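Local atomic coordinates of malonyl CoA-acyl carrier protein transacylase (Burkholderia pseudomallei, PDB entry 3G87), a protein that probably transfers the malonyl group from malonyl-CoA to the holo form of acyl carrier protein, releasing free CoA. Residues V69-Y74 and E95-L100; P222-S225 and R230-E233; Y257-A262 and T286-T291. All coordinates share one frame; numbering follows the deposited sequence.

Contact 1: residues V69-Y74 and E95-L100; sequences VNALTY and EFNALL
Two buried asparagines, Asn70 and Asn97, meet where helix 59-81 passes helix 94-101. Their side chains cross at about a right angle, with amide planes 62° apart. Asn70 ND2 donates to Asn97 OD1 at 3.1 Å, clearly bent at 148°, and comes in above the carbonyl plane of Asn97 instead of lying in it. Asn97 OD1 also sits 3.2 Å from Asn70 CB, so the Asn97 amide rests on the root of its partner as well as on its tip. Asn97 ND2 lies 3.2 Å from Ala71 N without bonding, both being donors. Beside them, Leu100 CD2 touches Ala71 CB at 3.9 Å; CG of Leu100 lies anti to its backbone N, which swings that branch toward the neighbouring helix. The segments run roughly parallel, crossing at -38° with axes 9.8 Å apart. Helix 94-101 follows the Gly90-Ser92-Gly94 sequence, which fits the nucleophile elbow of acyltransferases, and the Asn97 side chain touches residues of that turn. Further out, Asn97 ND2 hydrogen-bonds to Tyr67 O, one turn before Asn70, while Asn70 ND2 also donates to Pro12 O. Both amides are thereby held in orientation at their nitrogen ends. Phe11 of strand 6-11 packs against the two asparagines.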
ATOM      1  N   VAL A  69     -12.613   1.381  -3.183  1.00 15.69           N
ATOM      2  CA  VAL A  69     -12.732   0.124  -3.890  1.00 14.28           C
ATOM      3  C   VAL A  69     -12.267  -1.055  -3.033  1.00 15.35           C
ATOM      4  O   VAL A  69     -12.986  -2.097  -2.935  1.00 15.48           O
ATOM      5  CB  VAL A  69     -12.135   0.188  -5.286  1.00 14.53           C
ATOM      6  CG1 VAL A  69     -12.152  -1.192  -5.950  1.00 13.68           C
ATOM      7  CG2 VAL A  69     -12.967   1.256  -6.163  1.00 13.94           C
ATOM      8  N   ASN A  70     -11.128  -0.916  -2.370  1.00 14.57           N
ATOM      9  CA  ASN A  70     -10.702  -1.991  -1.499  1.00 15.03           C
ATOM     10  C   ASN A  70     -11.786  -2.263  -0.452  1.00 15.66           C
ATOM     11  O   ASN A  70     -12.133  -3.408  -0.199  1.00 16.92           O
ATOM     12  CB  ASN A  70      -9.394  -1.628  -0.787  1.00 14.51           C
ATOM     13  CG  ASN A  70      -8.207  -1.622  -1.702  1.00 14.99           C
ATOM     14  OD1 ASN A  70      -8.293  -1.950  -2.908  1.00 14.96           O
ATOM     15  ND2 ASN A  70      -7.058  -1.240  -1.143  1.00 16.32           N
ATOM     16  N   ALA A  71     -12.291  -1.227   0.202  1.00 15.40           N
ATOM     17  CA  ALA A  71     -13.332  -1.407   1.221  1.00 16.01           C
ATOM     18  C   ALA A  71     -14.590  -2.106   0.717  1.00 16.94           C
ATOM     19  O   ALA A  71     -15.116  -3.002   1.358  1.00 18.22           O
ATOM     20  CB  ALA A  71     -13.722  -0.049   1.794  1.00 15.85           C
ATOM     21  N   LEU A  72     -15.124  -1.655  -0.401  1.00 17.36           N
ATOM     22  CA  LEU A  72     -16.373  -2.198  -0.893  1.00 17.43           C
ATOM     23  C   LEU A  72     -16.201  -3.663  -1.251  1.00 18.02           C
ATOM     24  O   LEU A  72     -17.030  -4.502  -0.865  1.00 19.27           O
ATOM     25  CB  LEU A  72     -16.837  -1.369  -2.087  1.00 17.35           C
ATOM     26  CG  LEU A  72     -17.888  -0.279  -1.749  1.00 16.79           C
ATOM     27  CD1 LEU A  72     -17.652   0.495  -0.435  1.00 17.98           C
ATOM     28  CD2 LEU A  72     -18.040   0.680  -2.905  1.00 12.79           C
ATOM     29  N   THR A  73     -15.100  -3.974  -1.935  1.00 18.02           N
ATOM     30  CA  THR A  73     -14.725  -5.350  -2.232  1.00 18.67           C
ATOM     31  C   THR A  73     -14.649  -6.156  -0.947  1.00 18.50           C
ATOM     32  O   THR A  73     -15.201  -7.257  -0.889  1.00 19.68           O
ATOM     33  CB  THR A  73     -13.388  -5.410  -2.882  1.00 18.03           C
ATOM     34  OG1 THR A  73     -13.404  -4.540  -3.996  1.00 20.16           O
ATOM     35  CG2 THR A  73     -13.123  -6.809  -3.389  1.00 19.87           C
ATOM     36  N   TYR A  74     -14.017  -5.597   0.082  1.00 17.70           N
ATOM     37  CA  TYR A  74     -13.961  -6.255   1.381  1.00 18.18           C
ATOM     38  C   TYR A  74     -15.373  -6.525   1.984  1.00 18.48           C
ATOM     39  O   TYR A  74     -15.670  -7.642   2.403  1.00 19.07           O
ATOM     40  CB  TYR A  74     -13.087  -5.442   2.295  1.00 17.39           C
ATOM     41  CG  TYR A  74     -13.281  -5.732   3.764  1.00 19.16           C
ATOM     42  CD1 TYR A  74     -12.706  -6.877   4.375  1.00 15.73           C
ATOM     43  CD2 TYR A  74     -14.018  -4.839   4.573  1.00 15.04           C
ATOM     44  CE1 TYR A  74     -12.934  -7.131   5.751  1.00 16.70           C
ATOM     45  CE2 TYR A  74     -14.223  -5.099   5.909  1.00 14.69           C
ATOM     46  CZ  TYR A  74     -13.687  -6.216   6.481  1.00 16.29           C
ATOM     47  OH  TYR A  74     -13.912  -6.409   7.791  1.00 19.39           O
ATOM     48  N   GLU A  95      -2.913  -0.413   3.767  1.00 16.50           N
ATOM     49  CA  GLU A  95      -2.853  -0.544   5.190  1.00 16.75           C
ATOM     50  C   GLU A  95      -4.062   0.103   5.886  1.00 17.34           C
ATOM     51  O   GLU A  95      -4.538  -0.372   6.860  1.00 17.80           O
ATOM     52  CB  GLU A  95      -1.507  -0.037   5.691  1.00 16.99           C
ATOM     53  CG  GLU A  95      -1.261  -0.064   7.133  1.00 19.68           C
ATOM     54  CD  GLU A  95       0.188  -0.155   7.499  1.00 21.30           C
ATOM     55  OE1 GLU A  95       0.697   0.693   8.181  1.00 21.60           O
ATOM     56  OE2 GLU A  95       0.824  -1.085   7.140  1.00 22.60           O
ATOM     57  N   PHE A  96      -4.557   1.168   5.302  1.00 16.98           N
ATOM     58  CA  PHE A  96      -5.747   1.794   5.744  1.00 15.99           C
ATOM     59  C   PHE A  96      -6.952   0.915   5.685  1.00 16.00           C
ATOM     60  O   PHE A  96      -7.698   0.926   6.571  1.00 16.13           O
ATOM     61  CB  PHE A  96      -5.976   3.076   5.003  1.00 16.45           C
ATOM     62  CG  PHE A  96      -5.104   4.152   5.448  1.00 19.19           C
ATOM     63  CD1 PHE A  96      -5.459   4.966   6.468  1.00 17.68           C
ATOM     64  CD2 PHE A  96      -3.891   4.333   4.872  1.00 20.69           C
ATOM     65  CE1 PHE A  96      -4.632   5.907   6.866  1.00 20.33           C
ATOM     66  CE2 PHE A  96      -3.100   5.275   5.278  1.00 23.24           C
ATOM     67  CZ  PHE A  96      -3.456   6.069   6.276  1.00 20.28           C
ATOM     68  N   ASN A  97      -7.095   0.123   4.645  1.00 16.05           N
ATOM     69  CA  ASN A  97      -8.146  -0.890   4.596  1.00 16.04           C
ATOM     70  C   ASN A  97      -7.955  -2.069   5.555  1.00 15.21           C
ATOM     71  O   ASN A  97      -8.954  -2.662   5.958  1.00 16.91           O
ATOM     72  CB  ASN A  97      -8.297  -1.438   3.195  1.00 16.02           C
ATOM     73  CG  ASN A  97      -8.726  -0.397   2.232  1.00 18.10           C
ATOM     74  OD1 ASN A  97      -7.897   0.132   1.458  1.00 14.67           O
ATOM     75  ND2 ASN A  97     -10.037  -0.094   2.232  1.00 17.57           N
ATOM     76  N   ALA A  98      -6.712  -2.451   5.852  1.00 13.84           N
ATOM     77  CA  ALA A  98      -6.390  -3.463   6.920  1.00 12.53           C
ATOM     78  C   ALA A  98      -6.845  -2.952   8.284  1.00 12.69           C
ATOM     79  O   ALA A  98      -7.496  -3.673   9.037  1.00 13.02           O
ATOM     80  CB  ALA A  98      -4.860  -3.760   6.972  1.00  9.23           C
ATOM     81  N   LEU A  99      -6.450  -1.717   8.621  1.00 12.89           N
ATOM     82  CA  LEU A  99      -6.868  -1.074   9.866  1.00 13.76           C
ATOM     83  C   LEU A  99      -8.397  -0.947   9.925  1.00 15.22           C
ATOM     84  O   LEU A  99      -8.996  -1.192  10.997  1.00 16.81           O
ATOM     85  CB  LEU A  99      -6.192   0.292  10.052  1.00 13.43           C
ATOM     86  CG  LEU A  99      -4.659   0.300  10.210  1.00 14.28           C
ATOM     87  CD1 LEU A  99      -4.065   1.740  10.182  1.00 12.85           C
ATOM     88  CD2 LEU A  99      -4.263  -0.473  11.513  1.00 12.63           C
ATOM     89  N   LEU A 100      -9.034  -0.651   8.772  1.00 14.34           N
ATOM     90  CA  LEU A 100     -10.496  -0.604   8.711  1.00 14.11           C
ATOM     91  C   LEU A 100     -11.125  -1.963   9.091  1.00 14.88           C
ATOM     92  O   LEU A 100     -11.988  -2.028   9.960  1.00 14.83           O
ATOM     93  CB  LEU A 100     -10.960  -0.181   7.319  1.00 12.54           C
ATOM     94  CG  LEU A 100     -12.470  -0.217   7.124  1.00 13.53           C
ATOM     95  CD1 LEU A 100     -13.207   0.750   8.059  1.00 16.24           C
ATOM     96  CD2 LEU A 100     -12.845   0.074   5.619  1.00 14.74           C
TER

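Contact 2: residues P222-S225 and R230-E233; sequences PVIS and RPYE
Tyr232, Ser225 and Arg230 have the most surface buried where the chain turns back on strand 223-224. Tyr232 N donates to Val223 O at 2.9 Å, an almost straight bond of 167°, and its ring lies beside the Val223 side chain, both pointing the same way. CG1 of Val223, anti to the backbone N (chi1 173°), reaches Tyr232 CD1 at 3.9 Å. Ser225 CB comes obliquely to the ring, 3.6 Å from Tyr232 CD1. Arg230 takes part mainly through its backbone: Arg230 O accepts from Ser225 N at 2.8 Å, with the donor above the carbonyl plane, while Arg230 N lies 3.5 Å from Ile224 CG2. Between the Tyr232-Val223 and Ser225-Arg230 bonds, Ile224 and Pro231 form a single beta bridge, and Pro231 CA sends a CH...O contact of 3.3 Å to Val223 O. A water extends the pairing, donating to Tyr232 O and accepting from Val223 N. The Tyr232 hydroxyl hydrogen-bonds to Glu95 OE1. Strand 223-224, at an edge of the parallel sheet, bonds to Leu88 of strand 87-90; Val223 and Tyr232 pack on helix 94-101, Tyr232 also on helix 237-243, and Ile224 and Pro231 on helix 251-264.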
ATOM      1  N   PRO A 222      -5.174  -9.069  14.041  1.00 18.11           N
ATOM      2  CA  PRO A 222      -3.783  -8.573  13.906  1.00 18.23           C
ATOM      3  C   PRO A 222      -3.555  -7.903  12.542  1.00 18.12           C
ATOM      4  O   PRO A 222      -3.962  -8.443  11.508  1.00 17.49           O
ATOM      5  CB  PRO A 222      -2.940  -9.838  13.983  1.00 17.71           C
ATOM      6  CG  PRO A 222      -3.798 -10.827  14.804  1.00 19.23           C
ATOM      7  CD  PRO A 222      -5.251 -10.431  14.630  1.00 18.32           C
ATOM      8  N   VAL A 223      -2.944  -6.727  12.542  1.00 17.52           N
ATOM      9  CA  VAL A 223      -2.655  -6.038  11.276  1.00 17.53           C
ATOM     10  C   VAL A 223      -1.150  -5.933  11.196  1.00 17.46           C
ATOM     11  O   VAL A 223      -0.527  -5.423  12.138  1.00 17.92           O
ATOM     12  CB  VAL A 223      -3.317  -4.631  11.248  1.00 17.07           C
ATOM     13  CG1 VAL A 223      -2.879  -3.872  10.026  1.00 19.43           C
ATOM     14  CG2 VAL A 223      -4.854  -4.747  11.263  1.00 15.67           C
ATOM     15  N   ILE A 224      -0.553  -6.452  10.126  1.00 17.84           N
ATOM     16  CA  ILE A 224       0.930  -6.432  10.016  1.00 18.09           C
ATOM     17  C   ILE A 224       1.367  -5.104   9.450  1.00 17.12           C
ATOM     18  O   ILE A 224       0.951  -4.718   8.358  1.00 17.61           O
ATOM     19  CB  ILE A 224       1.551  -7.548   9.151  1.00 17.92           C
ATOM     20  CG1 ILE A 224       0.955  -8.932   9.484  1.00 17.88           C
ATOM     21  CG2 ILE A 224       3.020  -7.568   9.442  1.00 19.03           C
ATOM     22  CD1 ILE A 224       1.085  -9.298  10.927  1.00 16.41           C
ATOM     23  N   SER A 225       2.159  -4.392  10.223  1.00 14.81           N
ATOM     24  CA  SER A 225       2.476  -3.047   9.887  1.00 14.15           C
ATOM     25  C   SER A 225       3.579  -3.010   8.842  1.00 14.41           C
ATOM     26  O   SER A 225       4.563  -3.726   8.958  1.00 14.78           O
ATOM     27  CB  SER A 225       2.883  -2.319  11.167  1.00 13.51           C
ATOM     28  OG  SER A 225       3.889  -1.352  10.924  1.00 14.24           O
ATOM     29  N   ARG A 230       5.646  -6.328  11.463  1.00 18.63           N
ATOM     30  CA  ARG A 230       5.134  -7.053  12.624  1.00 18.26           C
ATOM     31  C   ARG A 230       3.742  -6.504  12.989  1.00 18.87           C
ATOM     32  O   ARG A 230       3.387  -5.426  12.540  1.00 19.07           O
ATOM     33  CB  ARG A 230       6.106  -6.913  13.812  1.00 18.94           C
ATOM     34  CG  ARG A 230       7.487  -7.607  13.678  1.00 19.40           C
ATOM     35  CD  ARG A 230       7.326  -9.109  13.621  1.00 23.90           C
ATOM     36  NE  ARG A 230       8.589  -9.852  13.572  1.00 26.10           N
ATOM     37  CZ  ARG A 230       9.298 -10.100  12.470  1.00 29.12           C
ATOM     38  NH1 ARG A 230       8.932  -9.652  11.258  1.00 27.35           N
ATOM     39  NH2 ARG A 230      10.419 -10.791  12.581  1.00 32.44           N
ATOM     40  N   PRO A 231       2.978  -7.212  13.782  1.00 18.08           N
ATOM     41  CA  PRO A 231       1.688  -6.723  14.227  1.00 18.52           C
ATOM     42  C   PRO A 231       1.728  -5.320  14.892  1.00 20.57           C
ATOM     43  O   PRO A 231       2.556  -5.068  15.710  1.00 20.92           O
ATOM     44  CB  PRO A 231       1.277  -7.778  15.226  1.00 18.15           C
ATOM     45  CG  PRO A 231       2.123  -8.844  15.047  1.00 15.43           C
ATOM     46  CD  PRO A 231       3.319  -8.463  14.441  1.00 18.20           C
ATOM     47  N   TYR A 232       0.843  -4.436  14.480  1.00 20.89           N
ATOM     48  CA  TYR A 232       0.562  -3.199  15.161  1.00 21.95           C
ATOM     49  C   TYR A 232       0.423  -3.405  16.676  1.00 24.32           C
ATOM     50  O   TYR A 232      -0.272  -4.245  17.145  1.00 23.99           O
ATOM     51  CB  TYR A 232      -0.693  -2.528  14.602  1.00 20.90           C
ATOM     52  CG  TYR A 232      -0.524  -1.430  13.568  1.00 17.51           C
ATOM     53  CD1 TYR A 232      -0.530  -1.705  12.233  1.00 13.43           C
ATOM     54  CD2 TYR A 232      -0.442  -0.119  13.939  1.00 16.97           C
ATOM     55  CE1 TYR A 232      -0.412  -0.759  11.336  1.00 11.68           C
ATOM     56  CE2 TYR A 232      -0.311   0.836  13.045  1.00 14.31           C
ATOM     57  CZ  TYR A 232      -0.301   0.529  11.727  1.00 16.18           C
ATOM     58  OH  TYR A 232      -0.188   1.502  10.820  1.00 17.83           O
ATOM     59  N   GLU A 233       1.136  -2.627  17.447  1.00 26.81           N
ATOM     60  CA  GLU A 233       1.078  -2.775  18.866  1.00 29.83           C
ATOM     61  C   GLU A 233      -0.173  -2.136  19.394  1.00 30.76           C
ATOM     62  O   GLU A 233      -0.673  -1.275  18.800  1.00 30.99           O
ATOM     63  CB  GLU A 233       2.277  -2.117  19.495  1.00 30.60           C
ATOM     64  CG  GLU A 233       3.477  -2.987  19.593  1.00 36.75           C
ATOM     65  CD  GLU A 233       4.689  -2.207  19.906  1.00 44.96           C
ATOM     66  OE1 GLU A 233       4.984  -2.106  21.103  1.00 47.60           O
ATOM     67  OE2 GLU A 233       5.317  -1.650  18.982  1.00 46.29           O
TER
HETATM   68  O   HOH W   1      -2.004  -5.875  15.294  1.00 25.49           O

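Contact 3: residues Y257-A262 and T286-T291; sequences YLLALA and TIRRQT
Leu259 of helix 251-264 reaches across to Arg288, near the end of helix 279-289, and to the neighbouring Ile287. Its CB points at the second helix, and CG sits anti to the carbonyl carbon (chi1 -63°). From there the two methyls divide the work. Leu259 CD1 meets the root of the arginine, 3.9 Å from Arg288 CG, and Leu259 CD1 makes a looser contact of 4.4 Å with Ile287 CG2. The other methyl goes farther along the same arginine, past CD, until Leu259 CD2 is 3.5 Å from Arg288 NE. It lies over one face of the guanidinium, displaced toward the rim. The arginine does not start out toward the leucine; a bend at chi3 (93°) turns its end back, so that the flat group comes under the methyl. At the far end NH2 donates to Ile269 O, and that bond to strand 269-273 helps fix how the guanidinium is turned, though a crystal neighbour also touches Arg288 and the lattice may partly set its end. The joint brings together the two helices that flank strand 269-273 in the chain: Leu259 also packs on Ile269 and Phe271 of that strand, and Phe271 touches Arg288 too. Where helix 279-289 ends, Thr291 OG1 donates to Ile287 O at 2.9 Å and is itself bonded to Arg256 NE. The contact between the two segments therefore rests on van der Waals contact: the methyls lie against the aliphatic stem, and CD2 sits over the rim of one face of a probably charged group, while NH2 is used in its hydrogen bond to the strand.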
ATOM      1  N   TYR A 257       6.752 -13.016   7.624  1.00 20.97           N
ATOM      2  CA  TYR A 257       6.367 -13.116   9.008  1.00 20.33           C
ATOM      3  C   TYR A 257       5.080 -13.932   9.115  1.00 19.82           C
ATOM      4  O   TYR A 257       4.961 -14.746  10.011  1.00 19.80           O
ATOM      5  CB  TYR A 257       6.179 -11.730   9.657  1.00 20.38           C
ATOM      6  CG  TYR A 257       5.646 -11.798  11.085  1.00 21.27           C
ATOM      7  CD1 TYR A 257       6.491 -12.149  12.140  1.00 21.50           C
ATOM      8  CD2 TYR A 257       4.291 -11.539  11.376  1.00 21.65           C
ATOM      9  CE1 TYR A 257       5.998 -12.232  13.465  1.00 24.02           C
ATOM     10  CE2 TYR A 257       3.796 -11.598  12.711  1.00 22.36           C
ATOM     11  CZ  TYR A 257       4.660 -11.923  13.754  1.00 22.22           C
ATOM     12  OH  TYR A 257       4.216 -12.001  15.089  1.00 24.64           O
ATOM     13  N   LEU A 258       4.125 -13.736   8.212  1.00 19.00           N
ATOM     14  CA  LEU A 258       2.904 -14.538   8.288  1.00 19.81           C
ATOM     15  C   LEU A 258       3.156 -15.986   7.997  1.00 20.57           C
ATOM     16  O   LEU A 258       2.576 -16.827   8.674  1.00 20.58           O
ATOM     17  CB  LEU A 258       1.785 -14.033   7.357  1.00 19.24           C
ATOM     18  CG  LEU A 258       1.380 -12.611   7.786  1.00 18.89           C
ATOM     19  CD1 LEU A 258       0.526 -11.888   6.740  1.00 14.02           C
ATOM     20  CD2 LEU A 258       0.772 -12.586   9.187  1.00 16.13           C
ATOM     21  N   LEU A 259       3.994 -16.278   6.993  1.00 21.40           N
ATOM     22  CA  LEU A 259       4.330 -17.677   6.652  1.00 23.52           C
ATOM     23  C   LEU A 259       4.938 -18.453   7.837  1.00 24.49           C
ATOM     24  O   LEU A 259       4.514 -19.573   8.116  1.00 24.97           O
ATOM     25  CB  LEU A 259       5.270 -17.734   5.440  1.00 23.56           C
ATOM     26  CG  LEU A 259       4.701 -17.177   4.117  1.00 22.76           C
ATOM     27  CD1 LEU A 259       5.709 -17.265   3.032  1.00 22.47           C
ATOM     28  CD2 LEU A 259       3.424 -17.896   3.678  1.00 22.56           C
ATOM     29  N   ALA A 260       5.905 -17.831   8.534  1.00 25.41           N
ATOM     30  CA  ALA A 260       6.548 -18.390   9.752  1.00 25.31           C
ATOM     31  C   ALA A 260       5.582 -18.529  10.938  1.00 25.60           C
ATOM     32  O   ALA A 260       5.624 -19.510  11.684  1.00 25.99           O
ATOM     33  CB  ALA A 260       7.740 -17.531  10.167  1.00 23.94           C
ATOM     34  N   LEU A 261       4.699 -17.562  11.112  1.00 26.11           N
ATOM     35  CA  LEU A 261       3.696 -17.698  12.148  1.00 27.04           C
ATOM     36  C   LEU A 261       2.744 -18.903  11.923  1.00 27.62           C
ATOM     37  O   LEU A 261       2.457 -19.665  12.867  1.00 28.83           O
ATOM     38  CB  LEU A 261       2.923 -16.411  12.283  1.00 26.81           C
ATOM     39  CG  LEU A 261       2.127 -16.265  13.585  1.00 29.31           C
ATOM     40  CD1 LEU A 261       3.032 -16.517  14.838  1.00 32.32           C
ATOM     41  CD2 LEU A 261       1.471 -14.885  13.632  1.00 25.70           C
ATOM     42  N   ALA A 262       2.253 -19.085  10.716  1.00 27.52           N
ATOM     43  CA  ALA A 262       1.415 -20.210  10.383  1.00 27.91           C
ATOM     44  C   ALA A 262       2.099 -21.522  10.692  1.00 28.89           C
ATOM     45  O   ALA A 262       1.511 -22.416  11.184  1.00 27.42           O
ATOM     46  CB  ALA A 262       1.021 -20.152   8.992  1.00 26.61           C
ATOM     47  N   THR A 286       5.275 -15.288  -5.496  1.00 24.02           N
ATOM     48  CA  THR A 286       6.731 -15.178  -5.716  1.00 23.21           C
ATOM     49  C   THR A 286       7.519 -15.315  -4.426  1.00 23.04           C
ATOM     50  O   THR A 286       8.479 -16.080  -4.367  1.00 23.80           O
ATOM     51  CB  THR A 286       7.118 -13.887  -6.467  1.00 23.38           C
ATOM     52  OG1 THR A 286       6.472 -13.885  -7.764  1.00 19.53           O
ATOM     53  CG2 THR A 286       8.650 -13.804  -6.620  1.00 22.52           C
ATOM     54  N   ILE A 287       7.056 -14.674  -3.390  1.00 22.70           N
ATOM     55  CA  ILE A 287       7.563 -14.801  -2.067  1.00 22.59           C
ATOM     56  C   ILE A 287       7.590 -16.245  -1.597  1.00 24.77           C
ATOM     57  O   ILE A 287       8.599 -16.720  -1.196  1.00 25.15           O
ATOM     58  CB  ILE A 287       6.798 -13.871  -1.082  1.00 22.04           C
ATOM     59  CG1 ILE A 287       7.157 -12.429  -1.327  1.00 18.92           C
ATOM     60  CG2 ILE A 287       7.173 -14.133   0.284  1.00 19.91           C
ATOM     61  CD1 ILE A 287       6.101 -11.552  -1.187  1.00 17.72           C
ATOM     62  N   ARG A 288       6.463 -16.931  -1.679  1.00 26.67           N
ATOM     63  CA  ARG A 288       6.348 -18.332  -1.303  1.00 29.48           C
ATOM     64  C   ARG A 288       7.242 -19.279  -2.118  1.00 31.05           C
ATOM     65  O   ARG A 288       7.809 -20.161  -1.591  1.00 29.92           O
ATOM     66  CB  ARG A 288       4.895 -18.833  -1.327  1.00 28.68           C
ATOM     67  CG  ARG A 288       3.949 -18.176  -0.348  1.00 30.40           C
ATOM     68  CD  ARG A 288       2.596 -18.802  -0.250  1.00 25.58           C
ATOM     69  NE  ARG A 288       2.598 -19.772   0.802  1.00 26.25           N
ATOM     70  CZ  ARG A 288       1.572 -20.207   1.475  1.00 24.41           C
ATOM     71  NH1 ARG A 288       1.800 -21.029   2.403  1.00 26.86           N
ATOM     72  NH2 ARG A 288       0.368 -19.871   1.231  1.00 23.28           N
ATOM     73  N   ARG A 289       7.370 -19.054  -3.398  1.00 34.39           N
ATOM     74  CA  ARG A 289       8.243 -19.844  -4.223  1.00 38.01           C
ATOM     75  C   ARG A 289       9.689 -19.695  -3.801  1.00 39.77           C
ATOM     76  O   ARG A 289      10.430 -20.617  -3.847  1.00 39.71           O
ATOM     77  CB  ARG A 289       8.055 -19.469  -5.686  1.00 37.64           C
ATOM     78  CG  ARG A 289       8.354 -20.543  -6.645  1.00 40.53           C
ATOM     79  CD  ARG A 289       8.477 -20.033  -8.049  1.00 46.93           C
ATOM     80  NE  ARG A 289       9.557 -19.094  -8.282  1.00 51.79           N
ATOM     81  CZ  ARG A 289       9.387 -17.824  -8.608  1.00 53.76           C
ATOM     82  NH1 ARG A 289       8.172 -17.360  -8.724  1.00 53.88           N
ATOM     83  NH2 ARG A 289      10.428 -17.026  -8.814  1.00 52.66           N
ATOM     84  N   GLN A 290      10.057 -18.503  -3.393  1.00 42.56           N
ATOM     85  CA  GLN A 290      11.345 -18.221  -2.818  1.00 45.70           C
ATOM     86  C   GLN A 290      11.121 -18.587  -1.348  1.00 47.68           C
ATOM     87  O   GLN A 290      10.166 -19.185  -1.040  1.00 48.48           O
ATOM     88  CB  GLN A 290      11.788 -16.783  -3.140  1.00 45.66           C
ATOM     89  CG  GLN A 290      11.834 -16.416  -4.702  1.00 49.12           C
ATOM     90  CD  GLN A 290      11.902 -14.903  -5.095  1.00 51.50           C
ATOM     91  OE1 GLN A 290      11.216 -14.081  -4.532  1.00 49.84           O
ATOM     92  NE2 GLN A 290      12.684 -14.571  -6.093  1.00 51.94           N
ATOM     93  N   THR A 291      11.985 -18.329  -0.416  1.00 50.63           N
ATOM     94  CA  THR A 291      11.623 -18.766   0.938  1.00 53.60           C
ATOM     95  C   THR A 291      11.492 -20.299   1.131  1.00 56.03           C
ATOM     96  O   THR A 291      10.399 -20.833   1.305  1.00 55.68           O
ATOM     97  CB  THR A 291      10.296 -18.113   1.478  1.00 53.40           C
ATOM     98  OG1 THR A 291      10.217 -16.713   1.189  1.00 51.93           O
ATOM     99  CG2 THR A 291      10.256 -18.248   2.929  1.00 53.53           C
TER

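Overall arrangement
Contact 2 lies between the other two and touches both. Toward contact 1, about 15 Å away centre to centre, Glu95 OE1 and Tyr232 OH span the gap at 2.9 Å, and Ala98 O packs on Val223 CG2 at 3.6 Å. On the side of contact 3, about 16 Å off between centres, Arg230 CD meets Tyr257 CE1 at 3.4 Å and Ile224 CG1 meets Leu258 CD2 at 3.7 Å. Contacts 1 and 3 do not touch; their nearest atoms are about 10 Å apart. Contact 1 adjoins the probable nucleophile elbow directly, and Val223 of contact 2 lies near it, whereas contact 3 joins helices around strand 269-273, at the opposite edge of the parallel sheet from strand 223-224.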